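Local coordinates for protein dihydroorotase (Agrobacterium tumefaciens, PDB 2OGJ) that deacetylates acetyl-(R)-mandelate in vitro, acting as an esterase with a binuclear zinc centre in a TIM barrel of the amidohydrolase superfamily, at residues A[282-287]-A[314-319]; A[299-302]-A[306-309]; A[240-245]-A[275-280]; A[102-107]-A[331-336]; A[25-30]-A[347-352]. All coordinates share one frame; numbering follows the deposited sequence.

Contact 1 touches three of the others. It meets contact 3 where the probable hydrogen bond from Leu283 N to Ala278 O (2.8 Å) ends helix 272-280, contact 4 where the Phe286 ring packs on Ser331 and Val332, and contact 5 where Phe318 CE2 comes 3.9 Å from Val25 CG2. Contact 2, nested inside its loop with centres 16 Å apart, touches none. It is near the metal centre: the side chain of Val301 is about 6 Å from that of Asp291 and about 10 Å from a zinc ion. In contact 4 the Val104 side chain is about 7 Å from that of His77. Contacts 3 and 5 have centres 31 Å apart, and contact 5 is remote from the zinc site.

Contact 1 (A[282-287]-A[314-319]); sequences GLLPFS and VDMPFE
Met316, present as selenomethionine, reaches across to Leu284 and Pro285, and its long flexible chain suits a gap in which the nearest CA atoms, those of Leu284 and Met316, are 7.3 Å apart. Its CB points toward the facing loop without touching it. With CG anti to the backbone N (chi1 -161°) and the rest of the chain extended, the side chain carries its tip across to Pro285. The first atom to make contact is CG, which lies 4.1 Å from Leu284 CG as the two side chains cross obliquely. Next comes SE, 3.7 Å from both Pro285 CG and Pro285 CD, resting on that corner of the pyrrolidine ring. At the tip, CE stays over the same proline, 3.8 Å from its CG and equally near the carbonyl Pro285 O.

Loop 282-287 belongs to the TIM barrel: it leaves helix 272-280 and leads back into the barrel wall, where Ser287 forms backbone hydrogen bonds with Leu261 and Ile263. Gly282 makes the exit from the helix possible. Its positive phi (83°) is the C-prime conformation of a Schellman motif, one that glycine adopts readily because no CB crowds the carbonyl O of the residue before.

On the other segment, Pro317 holds the N-cap position of helix 318-323, where a residue without a backbone N-H costs no helical hydrogen bond. Pro285 is buried, with Phe233 and Ile263 also against it, and its rigid ring offers Met316 a fixed apolar surface. Leu284 reaches back to Ile279 of the preceding helix, while Met316 also touches Ala324.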
# COMPACT_ATOMS: atom_id res chain seq x y z
N GLY A 282 -1.29 -16.32 42.12
CA GLY A 282 0.05 -16.87 42.05
C GLY A 282 0.88 -16.46 40.84
O GLY A 282 2.01 -16.93 40.70
N LEU A 283 0.31 -15.61 39.89
CA LEU A 283 1.13 -15.20 38.74
C LEU A 283 1.89 -13.91 39.03
O LEU A 283 1.32 -12.81 39.09
CB LEU A 283 0.28 -15.01 37.48
CG LEU A 283 1.08 -14.79 36.18
CD1 LEU A 283 2.11 -15.91 35.99
CD2 LEU A 283 0.12 -14.73 34.98
N LEU A 284 3.20 -14.07 39.22
CA LEU A 284 4.07 -12.94 39.49
C LEU A 284 4.84 -12.52 38.24
O LEU A 284 5.05 -13.32 37.32
CB LEU A 284 5.09 -13.32 40.57
CG LEU A 284 4.76 -12.94 42.00
CD1 LEU A 284 3.37 -13.42 42.37
CD2 LEU A 284 5.82 -13.53 42.89
N PRO A 285 5.23 -11.25 38.18
CA PRO A 285 5.98 -10.87 36.99
C PRO A 285 7.42 -11.36 37.20
O PRO A 285 7.90 -11.39 38.34
CB PRO A 285 5.84 -9.35 36.97
CG PRO A 285 5.73 -9.00 38.41
CD PRO A 285 4.80 -10.07 38.94
N PHE A 286 8.07 -11.78 36.13
CA PHE A 286 9.45 -12.26 36.22
C PHE A 286 10.41 -11.11 36.55
O PHE A 286 11.36 -11.27 37.31
CB PHE A 286 9.88 -12.90 34.90
CG PHE A 286 11.29 -13.42 34.91
CD1 PHE A 286 11.58 -14.65 35.48
CD2 PHE A 286 12.32 -12.67 34.34
CE1 PHE A 286 12.89 -15.14 35.50
CE2 PHE A 286 13.63 -13.15 34.36
CZ PHE A 286 13.91 -14.40 34.94
N SER A 287 10.15 -9.95 35.95
CA SER A 287 10.97 -8.78 36.18
C SER A 287 10.06 -7.57 36.22
O SER A 287 8.99 -7.56 35.62
CB SER A 287 12.00 -8.61 35.05
OG SER A 287 11.39 -8.39 33.78
N VAL A 314 0.61 -4.44 45.70
CA VAL A 314 -0.43 -5.38 45.29
C VAL A 314 -0.02 -6.80 45.64
O VAL A 314 -0.30 -7.76 44.93
CB VAL A 314 -0.78 -5.28 43.79
CG1 VAL A 314 -1.59 -4.01 43.53
CG2 VAL A 314 0.49 -5.30 42.95
N ASP A 315 0.68 -6.89 46.76
CA ASP A 315 1.11 -8.14 47.35
C ASP A 315 2.19 -8.99 46.70
O ASP A 315 2.04 -10.20 46.61
CB ASP A 315 -0.12 -9.01 47.60
CG ASP A 315 -0.17 -9.53 49.01
OD1 ASP A 315 -0.16 -8.70 49.94
OD2 ASP A 315 -0.24 -10.76 49.19
N MSE A 316 3.26 -8.38 46.26
CA MSE A 316 4.35 -9.16 45.70
C MSE A 316 5.31 -9.15 46.88
O MSE A 316 5.78 -8.10 47.30
CB MSE A 316 4.97 -8.45 44.49
CG MSE A 316 5.79 -9.34 43.57
SE MSE A 316 6.31 -8.55 42.01
CE MSE A 316 7.72 -9.56 41.63
N PRO A 317 5.58 -10.32 47.46
CA PRO A 317 6.50 -10.33 48.59
C PRO A 317 7.79 -9.54 48.32
O PRO A 317 8.33 -9.55 47.22
CB PRO A 317 6.77 -11.82 48.81
CG PRO A 317 6.45 -12.44 47.46
CD PRO A 317 5.24 -11.69 47.02
N PHE A 318 8.27 -8.84 49.35
CA PHE A 318 9.49 -8.04 49.26
C PHE A 318 10.64 -8.73 48.51
O PHE A 318 11.15 -8.22 47.52
CB PHE A 318 9.97 -7.68 50.66
CG PHE A 318 11.27 -6.94 50.70
CD1 PHE A 318 11.30 -5.57 50.46
CD2 PHE A 318 12.45 -7.60 50.97
CE1 PHE A 318 12.50 -4.87 50.49
CE2 PHE A 318 13.67 -6.91 51.00
CZ PHE A 318 13.69 -5.54 50.77
N GLU A 319 11.07 -9.87 49.02
CA GLU A 319 12.17 -10.61 48.42
C GLU A 319 12.01 -10.86 46.93
O GLU A 319 13.01 -10.94 46.21
CB GLU A 319 12.36 -11.94 49.15
CG GLU A 319 13.17 -11.82 50.42
CD GLU A 319 14.67 -11.95 50.17
OE1 GLU A 319 15.09 -11.98 48.99
OE2 GLU A 319 15.43 -12.02 51.17

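Contact 2 (A[299-302]-A[306-309])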
# COMPACT_ATOMS: atom_id res chain seq x y z
N PHE A 299 4.93 11.81 34.46
CA PHE A 299 3.69 11.45 35.10
C PHE A 299 3.46 10.02 35.53
O PHE A 299 3.68 9.69 36.70
CB PHE A 299 2.47 11.90 34.29
CG PHE A 299 1.18 11.34 34.81
CD1 PHE A 299 0.83 11.47 36.14
CD2 PHE A 299 0.33 10.62 33.97
CE1 PHE A 299 -0.33 10.91 36.64
CE2 PHE A 299 -0.84 10.05 34.47
CZ PHE A 299 -1.16 10.19 35.80
N PRO A 300 3.05 9.14 34.61
CA PRO A 300 2.81 7.77 35.09
C PRO A 300 3.94 7.20 35.97
O PRO A 300 3.88 7.18 37.19
CB PRO A 300 2.62 6.96 33.80
CG PRO A 300 2.43 8.02 32.72
CD PRO A 300 3.29 9.16 33.16
N VAL A 301 4.98 6.73 35.28
CA VAL A 301 6.16 6.12 35.88
C VAL A 301 7.10 7.18 36.39
O VAL A 301 7.50 8.06 35.63
CB VAL A 301 6.93 5.33 34.82
CG1 VAL A 301 7.97 4.45 35.47
CG2 VAL A 301 5.97 4.55 33.99
N TRP A 302 7.49 7.14 37.65
CA TRP A 302 8.44 8.16 38.05
C TRP A 302 9.84 7.55 37.93
O TRP A 302 10.74 8.12 37.31
CB TRP A 302 8.15 8.64 39.47
CG TRP A 302 6.83 9.38 39.58
CD1 TRP A 302 6.33 10.30 38.70
CD2 TRP A 302 5.90 9.31 40.66
NE1 TRP A 302 5.15 10.82 39.18
CE2 TRP A 302 4.86 10.23 40.38
CE3 TRP A 302 5.84 8.56 41.85
CZ2 TRP A 302 3.78 10.42 41.24
CZ3 TRP A 302 4.76 8.75 42.70
CH2 TRP A 302 3.74 9.67 42.39
N THR A 306 9.59 3.58 42.41
CA THR A 306 8.14 3.74 42.53
C THR A 306 7.43 2.52 41.93
O THR A 306 6.41 2.06 42.46
CB THR A 306 7.65 5.02 41.79
OG1 THR A 306 8.31 6.17 42.33
CG2 THR A 306 6.14 5.18 41.95
N THR A 307 7.98 1.99 40.84
CA THR A 307 7.40 0.84 40.16
C THR A 307 7.52 -0.37 41.07
O THR A 307 6.61 -1.22 41.12
CB THR A 307 8.12 0.59 38.79
OG1 THR A 307 7.92 1.73 37.93
CG2 THR A 307 7.60 -0.66 38.08
N MSE A 308 8.65 -0.47 41.79
CA MSE A 308 8.85 -1.59 42.71
C MSE A 308 7.84 -1.46 43.85
O MSE A 308 7.34 -2.45 44.36
CB MSE A 308 10.28 -1.57 43.28
CG MSE A 308 11.39 -1.74 42.25
SE MSE A 308 13.06 -1.28 42.83
CE MSE A 308 13.39 -2.56 43.91
N SER A 309 7.52 -0.22 44.22
CA SER A 309 6.57 0.07 45.29
C SER A 309 5.12 -0.29 44.94
O SER A 309 4.35 -0.64 45.83
CB SER A 309 6.63 1.55 45.69
OG SER A 309 7.93 1.90 46.14
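Trp302 and Thr306 make the larger of two van der Waals contacts between loop 299-302 and the first turns of helix 304-313. The threonine methyl CG2 comes up obliquely to the six-membered part of the indole, 3.4 Å from Trp302 CE3 and 3.9 Å from CZ3. Thr306 OG1 instead lies in the ring plane at its edge, 3.5 Å from Trp302 CE3. In the second contact, Val301 CG1, placed anti to the backbone N (chi1 -168°), leans on Thr307 OG1 at 3.7 Å.

No hydrogen bond crosses between the two segments; the threonine hydroxyls bond to Asp303 between them, Thr306 OG1 to its OD2 and Thr307 OG1 to its carbonyl O. Threonine suits both places: Thr306 turns its methyl to the indole, while Thr307 meets Val301 with the hydroxyl oxygen that is bonded to Asp303 O. The large indole of Trp302 reaches further, to Leu359 and Ala361 of strand 348-362.

Val301 is buried beside His265 and Thr290, its side chain about 6 Å from that of Asp291, a zinc ligand. The arrangement belongs to the loop that follows the last strand of an amidohydrolase barrel, carrying the chain from its metal-binding aspartate into the next helix.

Contact 3 (A[240-245]-A[275-280]); sequences SIMEDE and AEAAIA
A type I turn from Ser240 to Glu243 sets its bend against helix 272-280, bringing the CA atoms of Met242 and Ala277 to 7.6 Å. Within the turn, Ser240 OG accepts a hydrogen bond from Met242 N (3.0 Å, 159° at the hydrogen), an ST turn that helps to hold the bend from which Ile241 and Met242 project toward the helix.

Met242, a selenomethionine, is bent at chi2 (40°) and chi3 (60°), and so curls round the methyl of Ala277. Its CG is 3.8 Å and its SE 3.7 Å from Ala277 CB, while CE passes on to lie 4.1 Å from the backbone atom Ala278 N. Ile241 adds a looser touch, CD1 to Ala278 CB at 4.3 Å. Alanines suit this helix face because their short side chains let the loop come near the helix backbone. The side chains of Ile241 and Met242 also rest on Phe248 of helix 245-253.

That next helix starts at once: Asp244 is its N-cap, with OD1 bonded to Leu247 N. The other oxygen, Asp244 OD2, forms a salt bridge with Lys196 of the second subunit, so the same loop reaches the assembly interface.

No hydrogen bond or salt bridge links the two segments, though Glu245 forms a salt bridge with Arg281, just past the helix end. The contact rests on dispersion and fit of shape between Met242 and the alanines.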
# COMPACT_ATOMS: atom_id res chain seq x y z
N SER A 240 -5.47 -7.15 27.93
CA SER A 240 -5.43 -7.49 29.36
C SER A 240 -5.61 -8.98 29.62
O SER A 240 -6.52 -9.60 29.08
CB SER A 240 -6.51 -6.71 30.11
OG SER A 240 -6.71 -7.26 31.39
N ILE A 241 -4.75 -9.55 30.46
CA ILE A 241 -4.86 -10.97 30.77
C ILE A 241 -6.01 -11.25 31.74
O ILE A 241 -6.26 -12.40 32.08
CB ILE A 241 -3.57 -11.52 31.41
CG1 ILE A 241 -3.35 -10.88 32.79
CG2 ILE A 241 -2.40 -11.26 30.47
CD1 ILE A 241 -2.27 -11.54 33.63
N MSE A 242 -6.70 -10.20 32.18
CA MSE A 242 -7.80 -10.39 33.12
C MSE A 242 -9.19 -10.36 32.48
O MSE A 242 -10.18 -10.73 33.10
CB MSE A 242 -7.68 -9.36 34.26
CG MSE A 242 -7.78 -9.95 35.68
SE MSE A 242 -6.92 -11.54 35.91
CE MSE A 242 -5.26 -11.10 35.51
N GLU A 243 -9.26 -9.93 31.22
CA GLU A 243 -10.52 -9.88 30.48
C GLU A 243 -10.80 -11.18 29.71
O GLU A 243 -11.92 -11.42 29.25
CB GLU A 243 -10.50 -8.70 29.50
CG GLU A 243 -9.17 -8.57 28.78
CD GLU A 243 -9.23 -7.75 27.51
OE1 GLU A 243 -9.99 -6.75 27.46
OE2 GLU A 243 -8.51 -8.11 26.55
N ASP A 244 -9.78 -12.01 29.58
CA ASP A 244 -9.89 -13.27 28.85
C ASP A 244 -9.25 -14.41 29.64
O ASP A 244 -8.03 -14.53 29.69
CB ASP A 244 -9.18 -13.15 27.50
CG ASP A 244 -9.41 -14.34 26.59
OD1 ASP A 244 -9.65 -15.46 27.10
OD2 ASP A 244 -9.32 -14.15 25.36
N GLU A 245 -10.09 -15.24 30.26
CA GLU A 245 -9.58 -16.37 31.05
C GLU A 245 -8.71 -17.31 30.22
O GLU A 245 -7.84 -17.97 30.76
CB GLU A 245 -10.74 -17.16 31.67
CG GLU A 245 -11.31 -16.54 32.93
CD GLU A 245 -10.42 -16.75 34.14
OE1 GLU A 245 -10.66 -16.09 35.17
OE2 GLU A 245 -9.49 -17.59 34.07
N ALA A 275 -2.62 -6.51 37.91
CA ALA A 275 -1.54 -7.06 38.73
C ALA A 275 -2.03 -7.68 40.03
O ALA A 275 -1.50 -8.70 40.47
CB ALA A 275 -0.52 -5.96 39.03
N GLU A 276 -3.02 -7.06 40.65
CA GLU A 276 -3.55 -7.57 41.91
C GLU A 276 -4.11 -8.95 41.66
O GLU A 276 -3.70 -9.93 42.28
CB GLU A 276 -4.67 -6.66 42.44
CG GLU A 276 -4.76 -6.62 43.95
CD GLU A 276 -6.06 -6.03 44.46
OE1 GLU A 276 -6.46 -4.94 43.97
OE2 GLU A 276 -6.69 -6.64 45.35
N ALA A 277 -5.04 -9.02 40.74
CA ALA A 277 -5.66 -10.28 40.39
C ALA A 277 -4.62 -11.34 39.99
O ALA A 277 -4.74 -12.51 40.34
CB ALA A 277 -6.65 -10.06 39.26
N ALA A 278 -3.60 -10.92 39.25
CA ALA A 278 -2.57 -11.84 38.82
C ALA A 278 -1.82 -12.44 40.00
O ALA A 278 -1.67 -13.66 40.11
CB ALA A 278 -1.61 -11.14 37.88
N ILE A 279 -1.35 -11.56 40.89
CA ILE A 279 -0.59 -12.00 42.05
C ILE A 279 -1.40 -12.83 43.04
O ILE A 279 -0.88 -13.76 43.66
CB ILE A 279 0.07 -10.78 42.75
CG1 ILE A 279 1.08 -10.14 41.79
CG2 ILE A 279 0.78 -11.20 44.03
CD1 ILE A 279 1.52 -8.73 42.17
N ALA A 280 -2.68 -12.52 43.18
CA ALA A 280 -3.54 -13.29 44.08
C ALA A 280 -3.70 -14.73 43.56
O ALA A 280 -3.97 -15.65 44.33
CB ALA A 280 -4.90 -12.63 44.22

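Contact 4 (A[102-107]-A[331-336]); sequences TLVDAG and SVIRLD
Thr102 and Ile333 face each other tip to tip, the methyl CG2 of the threonine 3.9 Å from CD1 of the isoleucine. Ile333 reaches this point because its CG1 stands between the backbone N and the carbonyl carbon (chi1 51°) and the chain then runs on extended to CD1. Val104, two residues along the strand and on the same face as Thr102, comes at a slant to the isoleucine, with its CG2 4.1 Å from Ile333 CD1. One methyl thus sits against two strand residues. Leu335 comes alongside Thr102 from the opposite direction, the two side chains sliding past each other with Leu335 CD2 3.8 Å from Thr102 OG1. The hydroxyl finds its polar partner in Arg128 NE, to which it is hydrogen-bonded, while the threonine CG2 meets Ile333.

Strand 100-106 belongs to the TIM barrel, pairing in parallel with 68-75 and 128-132. Val104 touches Phe132 and, two strands away, Val172, consistent with a place inside the barrel. Ile333 also packs on Val172, and segment 331-336 probably lies toward the end where the strand begins, whereas the metal ligands of this family gather at the C-terminal ends of the strands. The beta-branched Thr102 and Val104 suit the extended strand.

The turn that presents Ile333 and Leu335 is a Schellman motif ending helix 327-332. Arg334 takes the positive phi of its C-prime position, its N bonded to Ser331 O at 3.1 Å, while Leu335 N reaches Ala330 O. Arg334 extends away from the strand, and its NH2 is hydrogen-bonded to Lys202 O.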
# COMPACT_ATOMS: atom_id res chain seq x y z
N THR A 102 22.27 -1.00 35.89
CA THR A 102 22.26 -1.51 34.52
C THR A 102 20.99 -1.05 33.85
O THR A 102 19.89 -1.22 34.39
CB THR A 102 22.34 -3.04 34.50
OG1 THR A 102 23.59 -3.44 35.08
CG2 THR A 102 22.23 -3.56 33.07
N LEU A 103 21.14 -0.45 32.68
CA LEU A 103 20.01 0.02 31.90
C LEU A 103 20.01 -0.76 30.59
O LEU A 103 21.07 -0.98 30.00
CB LEU A 103 20.15 1.51 31.62
CG LEU A 103 19.99 2.43 32.83
CD1 LEU A 103 20.53 3.83 32.47
CD2 LEU A 103 18.53 2.49 33.24
N VAL A 104 18.84 -1.21 30.16
CA VAL A 104 18.70 -1.97 28.92
C VAL A 104 17.76 -1.20 27.99
O VAL A 104 16.55 -1.12 28.23
CB VAL A 104 18.10 -3.38 29.19
CG1 VAL A 104 18.24 -4.27 27.96
CG2 VAL A 104 18.78 -4.01 30.39
N ASP A 105 18.31 -0.60 26.94
CA ASP A 105 17.46 0.14 26.03
C ASP A 105 16.63 -0.88 25.27
O ASP A 105 17.16 -1.90 24.78
CB ASP A 105 18.27 1.00 25.06
CG ASP A 105 17.38 1.76 24.10
OD1 ASP A 105 17.00 1.17 23.05
OD2 ASP A 105 17.04 2.93 24.40
N ALA A 106 15.34 -0.62 25.18
CA ALA A 106 14.41 -1.53 24.56
C ALA A 106 13.99 -1.20 23.13
O ALA A 106 12.84 -0.81 22.88
CB ALA A 106 13.19 -1.68 25.46
N GLY A 107 14.91 -1.37 22.19
CA GLY A 107 14.61 -1.14 20.79
C GLY A 107 14.43 0.30 20.38
O GLY A 107 13.58 0.58 19.53
N SER A 331 19.44 -12.36 34.33
CA SER A 331 19.53 -13.64 33.64
C SER A 331 19.17 -13.47 32.17
O SER A 331 19.79 -14.10 31.31
CB SER A 331 18.59 -14.66 34.29
OG SER A 331 17.32 -14.08 34.53
N VAL A 332 18.19 -12.62 31.88
CA VAL A 332 17.78 -12.39 30.51
C VAL A 332 18.93 -11.81 29.69
O VAL A 332 19.13 -12.19 28.54
CB VAL A 332 16.60 -11.39 30.42
CG1 VAL A 332 16.21 -11.19 28.94
CG2 VAL A 332 15.43 -11.89 31.23
N ILE A 333 19.69 -10.89 30.29
CA ILE A 333 20.77 -10.28 29.55
C ILE A 333 22.10 -10.98 29.74
O ILE A 333 23.14 -10.52 29.27
CB ILE A 333 20.90 -8.77 29.87
CG1 ILE A 333 20.95 -8.54 31.37
CG2 ILE A 333 19.72 -8.02 29.27
CD1 ILE A 333 21.17 -7.11 31.74
N ARG A 334 22.06 -12.12 30.41
CA ARG A 334 23.25 -12.91 30.66
C ARG A 334 24.27 -12.14 31.48
O ARG A 334 25.47 -12.20 31.21
CB ARG A 334 23.86 -13.39 29.33
CG ARG A 334 22.99 -14.43 28.61
CD ARG A 334 23.38 -14.60 27.13
NE ARG A 334 22.34 -15.31 26.38
CZ ARG A 334 22.26 -15.34 25.05
NH1 ARG A 334 23.15 -14.70 24.29
NH2 ARG A 334 21.26 -16.01 24.46
N LEU A 335 23.78 -11.42 32.48
CA LEU A 335 24.64 -10.66 33.38
C LEU A 335 24.90 -11.55 34.58
O LEU A 335 23.96 -11.93 35.28
CB LEU A 335 23.96 -9.37 33.84
CG LEU A 335 24.74 -8.54 34.86
CD1 LEU A 335 26.15 -8.26 34.31
CD2 LEU A 335 23.99 -7.24 35.16
N ASP A 336 26.17 -11.89 34.82
CA ASP A 336 26.48 -12.75 35.95
C ASP A 336 26.23 -12.04 37.26
O ASP A 336 26.76 -10.96 37.48
CB ASP A 336 27.93 -13.20 35.92
CG ASP A 336 28.34 -13.85 37.22
OD1 ASP A 336 27.64 -14.79 37.65
OD2 ASP A 336 29.36 -13.42 37.82

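Contact 5 (A[25-30]-A[347-352]); sequences VGFGKG and ADFTVF
Phe27 has its CG beside the backbone N and anti to the carbonyl carbon (chi1 -61°), and Phe349 follows the same pattern. Neither CB points straight at the other segment, yet these torsions carry the two rings inward until they meet. The contact lies where the long strand 348-362 of the amidohydrolase fold, antiparallel to barrel strand 68-75, passes the loop between strands 22-24 and 36-40. It joins this N-terminal loop to the long strand that follows the barrel helices.

The two side chains cross at about a right angle. Phe349 CD2 comes to the edge of the Phe27 ring, near its plane and 4.1 Å from Phe27 CZ, with Phe27 CE2 4.2 Å from Phe349 CE2. From the side of Phe349 the approach is oblique. Large flat rings suit this place, since the backbones are far apart: even the nearest CA atoms, those of Val25 and Val351, are 10.0 Å from each other. Phe349 also lies against Ile38 and Ile40 of strand 36-40, and Leu341 touches both rings.

A second touch joins Val25 to Phe352, whose side chains likewise cross at about a right angle, Val25 CG1 lying 4.0 Å from Phe352 CZ. Phe318 packs on both of them. Between Val25 and Phe27 the chain turns at Gly26, whose positive phi (80°) favours glycine. Val25 N lies in plane at the edge of the Phe27 ring. Phe352 meets its own strand in a comparable way, with the carbonyl Thr350 O in plane at the edge of the ring.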
# COMPACT_ATOMS: atom_id res chain seq x y z
N VAL A 25 20.82 -7.99 50.76
CA VAL A 25 19.60 -8.65 50.31
C VAL A 25 19.71 -8.85 48.80
O VAL A 25 20.38 -8.08 48.12
CB VAL A 25 18.34 -7.79 50.60
CG1 VAL A 25 18.35 -6.52 49.76
CG2 VAL A 25 17.10 -8.58 50.28
N GLY A 26 19.05 -9.89 48.29
CA GLY A 26 19.10 -10.13 46.86
C GLY A 26 20.33 -10.82 46.30
O GLY A 26 20.49 -10.88 45.08
N PHE A 27 21.20 -11.33 47.16
CA PHE A 27 22.40 -12.01 46.70
C PHE A 27 22.12 -13.51 46.67
O PHE A 27 20.99 -13.91 46.38
CB PHE A 27 23.59 -11.69 47.62
CG PHE A 27 23.95 -10.23 47.67
CD1 PHE A 27 23.26 -9.35 48.49
CD2 PHE A 27 24.94 -9.71 46.84
CE1 PHE A 27 23.54 -7.98 48.49
CE2 PHE A 27 25.23 -8.34 46.83
CZ PHE A 27 24.53 -7.48 47.65
N GLY A 28 23.11 -14.33 46.97
CA GLY A 28 22.91 -15.78 46.98
C GLY A 28 21.84 -16.20 48.00
O GLY A 28 21.46 -15.42 48.87
N LYS A 29 21.36 -17.44 47.88
CA LYS A 29 20.36 -17.92 48.81
C LYS A 29 21.00 -18.14 50.17
O LYS A 29 20.32 -18.29 51.18
CB LYS A 29 19.76 -19.24 48.30
CG LYS A 29 18.61 -19.81 49.14
CD LYS A 29 17.34 -18.98 49.03
CE LYS A 29 16.22 -19.56 49.88
NZ LYS A 29 16.59 -19.62 51.32
N GLY A 30 22.33 -18.12 50.19
CA GLY A 30 23.07 -18.33 51.43
C GLY A 30 23.75 -17.08 51.98
O GLY A 30 24.59 -17.17 52.88
N ALA A 347 32.72 -4.05 42.92
CA ALA A 347 31.58 -3.54 43.67
C ALA A 347 30.54 -2.99 42.71
O ALA A 347 30.84 -2.18 41.83
CB ALA A 347 32.03 -2.46 44.62
N ASP A 348 29.30 -3.45 42.87
CA ASP A 348 28.22 -3.01 42.01
C ASP A 348 26.92 -3.14 42.80
O ASP A 348 26.12 -4.06 42.58
CB ASP A 348 28.19 -3.88 40.74
CG ASP A 348 27.23 -3.36 39.69
OD1 ASP A 348 27.20 -3.88 38.55
OD2 ASP A 348 26.49 -2.41 40.02
N PHE A 349 26.72 -2.22 43.74
CA PHE A 349 25.54 -2.26 44.61
C PHE A 349 24.53 -1.13 44.42
O PHE A 349 24.66 -0.27 43.56
CB PHE A 349 25.98 -2.24 46.08
CG PHE A 349 27.13 -3.15 46.39
CD1 PHE A 349 28.31 -2.62 46.87
CD2 PHE A 349 27.04 -4.52 46.19
CE1 PHE A 349 29.39 -3.43 47.16
CE2 PHE A 349 28.12 -5.35 46.48
CZ PHE A 349 29.30 -4.81 46.96
N THR A 350 23.49 -1.17 45.23
CA THR A 350 22.45 -0.16 45.23
C THR A 350 21.91 -0.20 46.66
O THR A 350 21.31 -1.18 47.11
CB THR A 350 21.31 -0.45 44.19
OG1 THR A 350 20.19 0.41 44.46
CG2 THR A 350 20.87 -1.90 44.26
N VAL A 351 22.19 0.88 47.37
CA VAL A 351 21.78 1.03 48.75
C VAL A 351 20.41 1.71 48.78
O VAL A 351 20.24 2.79 48.21
CB VAL A 351 22.82 1.85 49.49
CG1 VAL A 351 22.44 2.02 50.94
CG2 VAL A 351 24.17 1.16 49.35
N PHE A 352 19.45 1.08 49.45
CA PHE A 352 18.09 1.60 49.53
C PHE A 352 17.40 1.23 50.81
O PHE A 352 17.76 0.24 51.46
CB PHE A 352 17.24 1.05 48.38
CG PHE A 352 17.00 -0.44 48.46
CD1 PHE A 352 15.79 -0.94 48.97
CD2 PHE A 352 17.97 -1.34 48.00
CE1 PHE A 352 15.55 -2.31 49.01
CE2 PHE A 352 17.73 -2.71 48.03
CZ PHE A 352 16.52 -3.20 48.53